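Local structure of peptidase M28 (Shewanella amazonensis SB2B, 3IIB) at residues Glu320-Phe332 and Gly374-Ala388. The protein is a zinc-binding member of peptidase family M28 that probably acts as a carboxypeptidase or metallodipeptidase. Numbering follows the deposited sequence.
Sequences ELEKHYIAAESDF and GPDVSMLPALGVPVA. With ZN (zinc ion), chain C.
Ile-326 lays its CG1 branch over the backbone of Val-387, with CG1 3.8 Å from Val-387 CA. CG1 comes to lie there because it stands anti to the backbone N (chi1 -167°). CD1 also approaches Ala-388 CB. With an alanine in place of Ile-326, the CG1 and CD1 carbons over Val-387 are gone, and a gap bordered by Val-387, Ala-388 and Trp-342 is likely to open. Ala-327 forms a single beta bridge with Val-387. Ala-327 N donates to Pro-386 O at 3.0 Å, and Ala-388 N donates to Ala-327 O at 3.1 Å. Ala-327 CB meets Val-377 CG1, Leu-380 CD1 and Val-387 CG1. Before the strand, Leu-321 and Leu-383 meet through their CD1 methyls, 3.6 Å apart. Val-385 sets CG2 against Leu-321 CB and CG1 against His-324 CB.

At the other end, the extended chain of Glu-329 brings its carboxylate to Asp-376. Its OE1 takes the N-H of Asp-376 on the syn side at 2.7 Å, 23° out of the carboxylate plane. Water 1 accepts from Glu-329 N and Gly-374 N and donates to Ala-388 O, joining the segments where the direct backbone bonds stop. Just past strand 324-329, Asp-331 serves the two-zinc site of this M28 peptidase. It grips one zinc with both oxygens, OD1 at 2.1 Å, and its OD2 also touches Pro-375 CG at 3.6 Å. His-257 and Asp-269 bind the same ion.

Strand 324-329 pairs in parallel with strand 247-257 of the large mixed sheet. Segment 374-388 packs along it, reaching Tyr-300 of strand 293-300 through Asp-376 and Val-377, and leads into strand 387-392, which pairs antiparallel with strand 337-343.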
ATOM      1  N   GLU A 320     -43.320 -11.026  -7.725  1.00  8.36           N
ATOM      2  CA  GLU A 320     -43.186 -10.989  -6.284  1.00  5.69           C
ATOM      3  C   GLU A 320     -42.860  -9.588  -5.750  1.00  6.32           C
ATOM      4  O   GLU A 320     -42.871  -9.370  -4.535  1.00  6.25           O
ATOM      5  CB  GLU A 320     -42.075 -11.953  -5.865  1.00  9.25           C
ATOM      6  CG  GLU A 320     -42.143 -12.390  -4.431  1.00  6.96           C
ATOM      7  CD  GLU A 320     -40.900 -13.177  -3.981  1.00 14.15           C
ATOM      8  OE1 GLU A 320     -39.780 -12.878  -4.466  1.00  8.07           O
ATOM      9  OE2 GLU A 320     -41.017 -14.044  -3.073  1.00 15.46           O
ATOM     10  N   LEU A 321     -42.515  -8.653  -6.631  1.00  6.97           N
ATOM     11  CA  LEU A 321     -42.023  -7.328  -6.170  1.00  5.70           C
ATOM     12  C   LEU A 321     -43.059  -6.542  -5.390  1.00  5.29           C
ATOM     13  O   LEU A 321     -42.734  -5.743  -4.509  1.00  4.66           O
ATOM     14  CB  LEU A 321     -41.551  -6.480  -7.355  1.00  7.21           C
ATOM     15  CG  LEU A 321     -40.266  -7.012  -8.031  1.00  7.44           C
ATOM     16  CD1 LEU A 321     -39.744  -6.060  -9.099  1.00  8.04           C
ATOM     17  CD2 LEU A 321     -39.139  -7.350  -7.051  1.00  7.62           C
ATOM     18  N   GLU A 322     -44.326  -6.721  -5.744  1.00  8.10           N
ATOM     19  CA  GLU A 322     -45.362  -6.013  -5.032  1.00  8.57           C
ATOM     20  C   GLU A 322     -45.366  -6.399  -3.564  1.00  7.26           C
ATOM     21  O   GLU A 322     -45.733  -5.589  -2.717  1.00  7.40           O
ATOM     22  CB  GLU A 322     -46.724  -6.334  -5.650  1.00 10.75           C
ATOM     23  CG  GLU A 322     -47.813  -5.424  -5.221  1.00 24.72           C
ATOM     24  CD  GLU A 322     -48.980  -5.498  -6.195  1.00 42.07           C
ATOM     25  OE1 GLU A 322     -49.839  -6.398  -6.015  1.00 48.51           O
ATOM     26  OE2 GLU A 322     -49.061  -4.626  -7.091  1.00 42.16           O
ATOM     27  N   LYS A 323     -44.973  -7.634  -3.267  1.00  7.73           N
ATOM     28  CA  LYS A 323     -44.868  -8.113  -1.890  0.50  6.84           C
ATOM     29  C   LYS A 323     -43.509  -7.850  -1.211  1.00  4.96           C
ATOM     30  O   LYS A 323     -43.303  -8.257  -0.080  1.00  6.43           O
ATOM     31  CB  LYS A 323     -45.213  -9.604  -1.842  0.50  8.17           C
ATOM     32  CG  LYS A 323     -46.718  -9.895  -1.969  0.50  9.17           C
ATOM     33  CD  LYS A 323     -47.465  -9.494  -0.698  0.50 16.71           C
ATOM     34  CE  LYS A 323     -48.943  -9.853  -0.770  0.50 21.46           C
ATOM     35  NZ  LYS A 323     -49.646  -9.621   0.524  0.50 14.90           N
ATOM     36  N   HIS A 324     -42.570  -7.196  -1.898  1.00  5.13           N
ATOM     37  CA  HIS A 324     -41.322  -6.738  -1.284  1.00  3.87           C
ATOM     38  C   HIS A 324     -41.633  -5.495  -0.483  1.00  5.08           C
ATOM     39  O   HIS A 324     -42.025  -4.475  -1.037  1.00  7.97           O
ATOM     40  CB  HIS A 324     -40.244  -6.442  -2.315  1.00  3.78           C
ATOM     41  CG  HIS A 324     -39.562  -7.664  -2.809  1.00  3.72           C
ATOM     42  ND1 HIS A 324     -40.254  -8.709  -3.386  1.00  5.34           N
ATOM     43  CD2 HIS A 324     -38.265  -8.048  -2.755  1.00  7.40           C
ATOM     44  CE1 HIS A 324     -39.403  -9.666  -3.698  1.00  9.27           C
ATOM     45  NE2 HIS A 324     -38.192  -9.300  -3.312  1.00 10.70           N
ATOM     46  N   TYR A 325     -41.560  -5.596   0.823  1.00  2.71           N
ATOM     47  CA  TYR A 325     -41.925  -4.478   1.677  1.00  2.11           C
ATOM     48  C   TYR A 325     -40.894  -3.345   1.539  1.00  5.12           C
ATOM     49  O   TYR A 325     -41.252  -2.188   1.328  1.00  4.14           O
ATOM     50  CB  TYR A 325     -42.038  -4.978   3.109  1.00  5.51           C
ATOM     51  CG  TYR A 325     -42.478  -3.920   4.096  1.00  5.05           C
ATOM     52  CD1 TYR A 325     -43.738  -3.323   4.009  1.00  5.04           C
ATOM     53  CD2 TYR A 325     -41.648  -3.552   5.138  1.00  2.89           C
ATOM     54  CE1 TYR A 325     -44.129  -2.350   4.939  1.00  6.62           C
ATOM     55  CE2 TYR A 325     -42.031  -2.553   6.054  1.00  2.97           C
ATOM     56  CZ  TYR A 325     -43.262  -2.006   5.955  1.00  2.00           C
ATOM     57  OH  TYR A 325     -43.592  -1.030   6.872  1.00  4.73           O
ATOM     58  N   ILE A 326     -39.615  -3.698   1.673  1.00  3.83           N
ATOM     59  CA  ILE A 326     -38.511  -2.753   1.559  1.00  4.89           C
ATOM     60  C   ILE A 326     -37.278  -3.542   1.257  1.00  4.28           C
ATOM     61  O   ILE A 326     -37.180  -4.718   1.641  1.00  5.09           O
ATOM     62  CB  ILE A 326     -38.341  -1.916   2.836  1.00  5.14           C
ATOM     63  CG1 ILE A 326     -37.399  -0.725   2.586  1.00  4.61           C
ATOM     64  CG2 ILE A 326     -37.830  -2.788   3.987  1.00  4.78           C
ATOM     65  CD1 ILE A 326     -37.649   0.477   3.550  1.00  3.05           C
ATOM     66  N   ALA A 327     -36.346  -2.915   0.557  1.00  3.09           N
ATOM     67  CA  ALA A 327     -35.059  -3.511   0.240  1.00  3.81           C
ATOM     68  C   ALA A 327     -33.903  -2.576   0.603  1.00  5.29           C
ATOM     69  O   ALA A 327     -34.053  -1.376   0.469  1.00  3.82           O
ATOM     70  CB  ALA A 327     -34.984  -3.825  -1.269  1.00  2.59           C
ATOM     71  N   ALA A 328     -32.759  -3.135   1.029  1.00  4.45           N
ATOM     72  CA  ALA A 328     -31.541  -2.368   1.357  1.00  3.36           C
ATOM     73  C   ALA A 328     -30.330  -3.233   1.116  1.00  5.02           C
ATOM     74  O   ALA A 328     -30.426  -4.463   1.165  1.00  4.89           O
ATOM     75  CB  ALA A 328     -31.528  -1.843   2.811  1.00  2.00           C
ATOM     76  N   GLU A 329     -29.213  -2.592   0.811  1.00  5.51           N
ATOM     77  CA  GLU A 329     -27.963  -3.302   0.530  1.00  5.05           C
ATOM     78  C   GLU A 329     -26.770  -2.635   1.207  1.00  5.80           C
ATOM     79  O   GLU A 329     -26.626  -1.413   1.149  1.00  7.03           O
ATOM     80  CB  GLU A 329     -27.695  -3.381  -0.955  1.00  5.47           C
ATOM     81  CG  GLU A 329     -26.356  -4.014  -1.257  1.00  8.41           C
ATOM     82  CD  GLU A 329     -26.098  -4.285  -2.737  1.00  5.66           C
ATOM     83  OE1 GLU A 329     -26.307  -3.355  -3.540  1.00  6.47           O
ATOM     84  OE2 GLU A 329     -25.687  -5.439  -3.083  1.00  6.81           O
ATOM     85  N   SER A 330     -25.922  -3.459   1.812  1.00  4.13           N
ATOM     86  CA  SER A 330     -24.639  -3.023   2.384  1.00  4.38           C
ATOM     87  C   SER A 330     -23.552  -3.243   1.313  1.00  6.74           C
ATOM     88  O   SER A 330     -23.197  -4.392   0.998  1.00  6.25           O
ATOM     89  CB  SER A 330     -24.303  -3.824   3.612  1.00  5.62           C
ATOM     90  OG  SER A 330     -23.110  -3.356   4.276  1.00  5.77           O
ATOM     91  N   ASP A 331     -23.026  -2.153   0.780  1.00  4.10           N
ATOM     92  CA  ASP A 331     -21.917  -2.219  -0.208  1.00  5.04           C
ATOM     93  C   ASP A 331     -21.140  -0.897  -0.193  1.00  7.83           C
ATOM     94  O   ASP A 331     -20.955  -0.262  -1.219  1.00  8.46           O
ATOM     95  CB  ASP A 331     -22.424  -2.490  -1.609  1.00  5.72           C
ATOM     96  CG  ASP A 331     -21.293  -2.691  -2.589  1.00  8.31           C
ATOM     97  OD1 ASP A 331     -20.249  -3.190  -2.153  1.00  7.19           O
ATOM     98  OD2 ASP A 331     -21.449  -2.400  -3.775  1.00  8.15           O
ATOM     99  N   PHE A 332     -20.692  -0.516   0.985  1.00  5.79           N
ATOM    100  CA  PHE A 332     -19.761   0.606   1.131  1.00  6.82           C
ATOM    101  C   PHE A 332     -18.780   0.299   2.257  1.00  5.86           C
ATOM    102  O   PHE A 332     -18.469   1.150   3.089  1.00  5.28           O
ATOM    103  CB  PHE A 332     -20.549   1.896   1.310  1.00  7.40           C
ATOM    104  CG  PHE A 332     -19.771   3.143   1.017  1.00  9.09           C
ATOM    105  CD1 PHE A 332     -18.686   3.146   0.154  1.00 14.39           C
ATOM    106  CD2 PHE A 332     -20.148   4.350   1.600  1.00 10.80           C
ATOM    107  CE1 PHE A 332     -18.016   4.293  -0.101  1.00  7.69           C
ATOM    108  CE2 PHE A 332     -19.474   5.531   1.298  1.00  9.21           C
ATOM    109  CZ  PHE A 332     -18.401   5.501   0.466  1.00 10.31           C
ATOM    110  N   GLY A 374     -28.748   0.903  -2.392  1.00  5.86           N
ATOM    111  CA  GLY A 374     -27.467   0.387  -2.863  1.00  6.07           C
ATOM    112  C   GLY A 374     -27.551  -0.184  -4.261  1.00  7.81           C
ATOM    113  O   GLY A 374     -28.621  -0.353  -4.826  1.00  6.58           O
ATOM    114  N   PRO A 375     -26.396  -0.465  -4.833  1.00  7.01           N
ATOM    115  CA  PRO A 375     -26.335  -0.765  -6.246  1.00  7.78           C
ATOM    116  C   PRO A 375     -27.291  -1.849  -6.721  1.00  7.19           C
ATOM    117  O   PRO A 375     -28.046  -1.634  -7.671  1.00  8.88           O
ATOM    118  CB  PRO A 375     -24.881  -1.209  -6.442  1.00  9.91           C
ATOM    119  CG  PRO A 375     -24.151  -0.666  -5.339  1.00 13.02           C
ATOM    120  CD  PRO A 375     -25.065  -0.384  -4.220  1.00  9.76           C
ATOM    121  N   ASP A 376     -27.275  -3.005  -6.067  1.00  4.86           N
ATOM    122  CA  ASP A 376     -28.098  -4.126  -6.517  1.00  5.34           C
ATOM    123  C   ASP A 376     -29.612  -3.981  -6.303  1.00  6.14           C
ATOM    124  O   ASP A 376     -30.389  -4.756  -6.875  1.00  5.98           O
ATOM    125  CB  ASP A 376     -27.618  -5.391  -5.839  1.00  3.72           C
ATOM    126  CG  ASP A 376     -26.209  -5.754  -6.254  1.00  7.48           C
ATOM    127  OD1 ASP A 376     -26.000  -5.840  -7.475  1.00  9.61           O
ATOM    128  OD2 ASP A 376     -25.321  -5.912  -5.370  1.00  6.68           O
ATOM    129  N   VAL A 377     -30.018  -3.030  -5.466  1.00  6.13           N
ATOM    130  CA  VAL A 377     -31.441  -2.742  -5.281  1.00  8.30           C
ATOM    131  C   VAL A 377     -31.866  -1.406  -5.897  1.00  7.74           C
ATOM    132  O   VAL A 377     -33.024  -0.983  -5.769  1.00  6.12           O
ATOM    133  CB  VAL A 377     -31.841  -2.798  -3.773  1.00  5.34           C
ATOM    134  CG1 VAL A 377     -31.490  -4.156  -3.220  1.00  6.77           C
ATOM    135  CG2 VAL A 377     -31.173  -1.664  -2.979  1.00  5.41           C
ATOM    136  N   SER A 378     -30.936  -0.765  -6.608  1.00  8.35           N
ATOM    137  CA  SER A 378     -31.151   0.605  -7.073  1.00  9.63           C
ATOM    138  C   SER A 378     -32.169   0.654  -8.210  1.00  8.58           C
ATOM    139  O   SER A 378     -32.666   1.733  -8.520  1.00  6.86           O
ATOM    140  CB  SER A 378     -29.837   1.255  -7.515  1.00  7.73           C
ATOM    141  OG  SER A 378     -29.271   0.594  -8.642  1.00  7.10           O
HETATM  142  N   MSE A 379     -32.486  -0.510  -8.814  1.00  7.09           N
HETATM  143  CA  MSE A 379     -33.463  -0.555  -9.913  1.00  8.19           C
HETATM  144  C   MSE A 379     -34.873  -0.797  -9.399  1.00  6.91           C
HETATM  145  O   MSE A 379     -35.860  -0.758 -10.136  1.00  7.10           O
HETATM  146  CB  MSE A 379     -33.048  -1.583 -10.985  1.00  6.67           C
HETATM  147  CG  MSE A 379     -33.281  -3.014 -10.633  1.00  9.53           C
HETATM  148 SE   MSE A 379     -32.156  -3.643  -9.218  0.75  3.29          SE
HETATM  149  CE  MSE A 379     -30.448  -3.422 -10.065  1.00 11.47           C
ATOM    150  N   LEU A 380     -34.993  -1.044  -8.104  1.00  6.26           N
ATOM    151  CA  LEU A 380     -36.237  -1.504  -7.565  1.00  6.30           C
ATOM    152  C   LEU A 380     -37.274  -0.397  -7.299  1.00  5.25           C
ATOM    153  O   LEU A 380     -38.459  -0.627  -7.493  1.00  6.53           O
ATOM    154  CB  LEU A 380     -36.011  -2.395  -6.314  1.00  4.94           C
ATOM    155  CG  LEU A 380     -35.125  -3.643  -6.481  1.00  5.92           C
ATOM    156  CD1 LEU A 380     -35.090  -4.401  -5.151  1.00  6.43           C
ATOM    157  CD2 LEU A 380     -35.630  -4.542  -7.633  1.00 10.90           C
ATOM    158  N   PRO A 381     -36.833   0.813  -6.896  1.00  4.38           N
ATOM    159  CA  PRO A 381     -37.845   1.885  -6.761  1.00  4.64           C
ATOM    160  C   PRO A 381     -38.630   2.203  -8.004  1.00  6.13           C
ATOM    161  O   PRO A 381     -39.814   2.475  -7.904  1.00  7.75           O
ATOM    162  CB  PRO A 381     -37.033   3.092  -6.289  1.00  3.97           C
ATOM    163  CG  PRO A 381     -35.895   2.449  -5.469  1.00  3.55           C
ATOM    164  CD  PRO A 381     -35.555   1.202  -6.314  1.00  5.27           C
ATOM    165  N   ALA A 382     -37.986   2.142  -9.183  1.00  4.93           N
ATOM    166  CA  ALA A 382     -38.682   2.378 -10.415  1.00  6.33           C
ATOM    167  C   ALA A 382     -39.744   1.296 -10.660  1.00  7.15           C
ATOM    168  O   ALA A 382     -40.658   1.520 -11.436  1.00  8.79           O
ATOM    169  CB  ALA A 382     -37.668   2.440 -11.600  1.00  6.34           C
ATOM    170  N   LEU A 383     -39.611   0.130 -10.015  1.00  7.31           N
ATOM    171  CA  LEU A 383     -40.568  -0.946 -10.104  1.00  5.05           C
ATOM    172  C   LEU A 383     -41.555  -0.917  -8.938  1.00  5.37           C
ATOM    173  O   LEU A 383     -42.405  -1.813  -8.784  1.00  7.00           O
ATOM    174  CB  LEU A 383     -39.828  -2.284 -10.184  1.00  8.16           C
ATOM    175  CG  LEU A 383     -38.819  -2.387 -11.359  1.00  4.70           C
ATOM    176  CD1 LEU A 383     -37.999  -3.670 -11.226  1.00  6.23           C
ATOM    177  CD2 LEU A 383     -39.561  -2.326 -12.695  1.00 12.88           C
ATOM    178  N   GLY A 384     -41.451   0.139  -8.131  1.00  4.60           N
ATOM    179  CA  GLY A 384     -42.426   0.386  -7.071  1.00  7.36           C
ATOM    180  C   GLY A 384     -42.012  -0.032  -5.675  1.00  6.00           C
ATOM    181  O   GLY A 384     -42.768   0.178  -4.713  1.00  6.24           O
ATOM    182  N   VAL A 385     -40.823  -0.607  -5.563  1.00  6.55           N
ATOM    183  CA  VAL A 385     -40.333  -1.232  -4.333  1.00  3.98           C
ATOM    184  C   VAL A 385     -39.614  -0.180  -3.499  1.00  3.88           C
ATOM    185  O   VAL A 385     -38.663   0.467  -3.976  1.00  3.45           O
ATOM    186  CB  VAL A 385     -39.363  -2.381  -4.625  1.00  5.88           C
ATOM    187  CG1 VAL A 385     -38.930  -3.060  -3.305  1.00  4.89           C
ATOM    188  CG2 VAL A 385     -40.025  -3.396  -5.584  1.00  4.21           C
ATOM    189  N   PRO A 386     -40.093   0.028  -2.263  1.00  4.28           N
ATOM    190  CA  PRO A 386     -39.385   0.930  -1.358  1.00  4.46           C
ATOM    191  C   PRO A 386     -37.987   0.433  -1.021  1.00  3.36           C
ATOM    192  O   PRO A 386     -37.711  -0.772  -1.038  1.00  3.20           O
ATOM    193  CB  PRO A 386     -40.284   0.936  -0.087  1.00  3.46           C
ATOM    194  CG  PRO A 386     -41.612   0.536  -0.544  1.00  2.00           C
ATOM    195  CD  PRO A 386     -41.338  -0.467  -1.649  1.00  4.37           C
ATOM    196  N   VAL A 387     -37.091   1.366  -0.714  1.00  4.04           N
ATOM    197  CA  VAL A 387     -35.764   1.031  -0.310  1.00  2.67           C
ATOM    198  C   VAL A 387     -35.300   1.976   0.792  1.00  4.38           C
ATOM    199  O   VAL A 387     -35.937   2.981   1.063  1.00  4.37           O
ATOM    200  CB  VAL A 387     -34.737   1.072  -1.495  1.00  2.50           C
ATOM    201  CG1 VAL A 387     -35.091  -0.005  -2.572  1.00  3.90           C
ATOM    202  CG2 VAL A 387     -34.588   2.487  -2.079  1.00  4.26           C
ATOM    203  N   ALA A 388     -34.195   1.587   1.435  1.00  4.38           N
ATOM    204  CA  ALA A 388     -33.438   2.455   2.325  1.00  4.28           C
ATOM    205  C   ALA A 388     -31.963   2.415   1.933  1.00  5.62           C
ATOM    206  O   ALA A 388     -31.477   1.414   1.366  1.00  5.38           O
ATOM    207  CB  ALA A 388     -33.623   2.024   3.801  1.00  3.77           C
TER
HETATM  208 ZN    ZN C   2     -19.279  -3.184  -4.069  0.50  7.02          ZN
HETATM  209  O   HOH W   1     -29.376   0.172   0.279  1.00  4.95           O
HETATM  210  O   HOH W   2     -18.835  -0.866  -3.761  1.00 16.65           O
HETATM  211  O   HOH W   3     -18.808  -2.912  -5.937  1.00  9.11           O